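Local coordinates for protein succinate-semialdehyde dehydrogenase (Streptococcus pyogenes MGAS1882, PDB 4OGD) that probably oxidises succinic semialdehyde to succinate with NADP+ as the cofactor, as an enzyme of the aldehyde dehydrogenase family, at residues A[33-36]-A[37-40]. Numbering follows the deposited sequence.
Sequences HLLY and KKWR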
# COMPACT_ATOMS: atom_id res chain seq x y z
N HIS A 33 -6.28 -2.15 -21.31
CA HIS A 33 -7.39 -1.40 -20.72
C HIS A 33 -8.73 -1.95 -21.20
O HIS A 33 -9.66 -2.13 -20.42
CB HIS A 33 -7.27 0.09 -21.05
CG HIS A 33 -8.41 0.92 -20.54
ND1 HIS A 33 -8.67 1.10 -19.20
CD2 HIS A 33 -9.36 1.61 -21.21
CE1 HIS A 33 -9.73 1.87 -19.06
NE2 HIS A 33 -10.18 2.19 -20.26
N LEU A 34 -8.82 -2.22 -22.50
CA LEU A 34 -10.06 -2.76 -23.05
C LEU A 34 -10.37 -4.13 -22.46
O LEU A 34 -11.53 -4.47 -22.23
CB LEU A 34 -10.01 -2.81 -24.58
CG LEU A 34 -9.95 -1.44 -25.27
CD1 LEU A 34 -9.86 -1.61 -26.78
CD2 LEU A 34 -11.15 -0.58 -24.90
N LEU A 35 -9.33 -4.92 -22.20
CA LEU A 35 -9.52 -6.23 -21.60
C LEU A 35 -10.00 -6.09 -20.15
O LEU A 35 -10.88 -6.83 -19.71
CB LEU A 35 -8.24 -7.08 -21.69
CG LEU A 35 -8.31 -8.53 -21.19
CD1 LEU A 35 -9.37 -9.31 -21.97
CD2 LEU A 35 -6.96 -9.21 -21.34
N TYR A 36 -9.43 -5.13 -19.42
CA TYR A 36 -9.92 -4.83 -18.09
C TYR A 36 -11.42 -4.51 -18.13
O TYR A 36 -12.20 -5.03 -17.33
CB TYR A 36 -9.15 -3.65 -17.46
CG TYR A 36 -9.99 -2.94 -16.43
CD1 TYR A 36 -10.18 -3.50 -15.18
CD2 TYR A 36 -10.63 -1.74 -16.73
CE1 TYR A 36 -10.98 -2.87 -14.23
CE2 TYR A 36 -11.44 -1.11 -15.79
CZ TYR A 36 -11.60 -1.69 -14.54
OH TYR A 36 -12.40 -1.08 -13.59
N LYS A 37 -11.82 -3.65 -19.07
CA LYS A 37 -13.23 -3.26 -19.18
C LYS A 37 -14.12 -4.44 -19.57
O LYS A 37 -15.24 -4.57 -19.06
CB LYS A 37 -13.39 -2.12 -20.20
CG LYS A 37 -12.86 -0.77 -19.74
CD LYS A 37 -13.74 -0.16 -18.64
CE LYS A 37 -13.36 1.28 -18.36
NZ LYS A 37 -14.28 1.93 -17.36
N LYS A 38 -13.64 -5.28 -20.48
CA LYS A 38 -14.38 -6.48 -20.88
C LYS A 38 -14.64 -7.40 -19.69
O LYS A 38 -15.74 -7.92 -19.52
CB LYS A 38 -13.63 -7.22 -22.00
CG LYS A 38 -14.21 -8.59 -22.33
CD LYS A 38 -13.48 -9.22 -23.51
CE LYS A 38 -14.00 -10.62 -23.79
NZ LYS A 38 -13.38 -11.13 -25.05
N TRP A 39 -13.61 -7.61 -18.87
CA TRP A 39 -13.74 -8.50 -17.73
C TRP A 39 -14.61 -7.90 -16.62
O TRP A 39 -15.15 -8.63 -15.79
CB TRP A 39 -12.36 -8.86 -17.20
CG TRP A 39 -11.61 -9.86 -18.05
CD1 TRP A 39 -12.12 -10.68 -19.01
CD2 TRP A 39 -10.20 -10.13 -17.99
NE1 TRP A 39 -11.11 -11.46 -19.56
CE2 TRP A 39 -9.93 -11.13 -18.95
CE3 TRP A 39 -9.15 -9.62 -17.23
CZ2 TRP A 39 -8.64 -11.63 -19.16
CZ3 TRP A 39 -7.87 -10.12 -17.44
CH2 TRP A 39 -7.62 -11.12 -18.39
N ARG A 40 -14.74 -6.57 -16.61
CA ARG A 40 -15.67 -5.91 -15.69
C ARG A 40 -17.11 -6.02 -16.18
O ARG A 40 -18.04 -6.19 -15.37
CB ARG A 40 -15.31 -4.44 -15.50
CG ARG A 40 -14.25 -4.18 -14.45
CD ARG A 40 -14.69 -4.68 -13.07
NE ARG A 40 -15.78 -3.90 -12.51
CZ ARG A 40 -15.61 -2.92 -11.62
NH1 ARG A 40 -14.39 -2.60 -11.20
NH2 ARG A 40 -16.66 -2.26 -11.16
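Leu35 and Trp39, one alpha-helical turn apart near the C-terminal end of helix 22-41, form a CH-pi contact in this aldehyde dehydrogenase subunit. Leu35 CG sits over one face of the indole, 3.7 Å from the centroid of the six-membered ring of Trp39 and 10° off its normal. The two methyls of Leu35 divide over the indole: CD1 at the ring fusion, 3.6 Å from Trp39 CE2 and near NE1, CD2 against CZ2 and CH2. Leu35 CG, anti to the backbone N (chi1 -176°), puts the branch out from the helix, where the indole, folded back along the helix, lies against it. The indole also meets the ring of His44 and, as a cation-pi partner, Arg48. On another side of the helix Lys37, bent at chi2 (-71°), lays its methylenes alongside the His33 imidazole, with CG over the ring face and CE 3.7 Å from His33 CE1. The Tyr36 ring meets the chains of Lys37 and Arg40 obliquely on the same side of its plane, CE2 lying 3.8 Å from Lys37 CD. Tyr36 OH and Lys37 NZ both reach Glu408 of the second subunit, by a hydrogen bond and a salt bridge, so this side belongs to the dimer interface. Four successive i to i+4 backbone bonds hold these two turns, from Lys37 N to His33 O through to Arg40 N to Tyr36 O. Beside the last, Arg40 CG packs 3.5 Å from Tyr36 CE1.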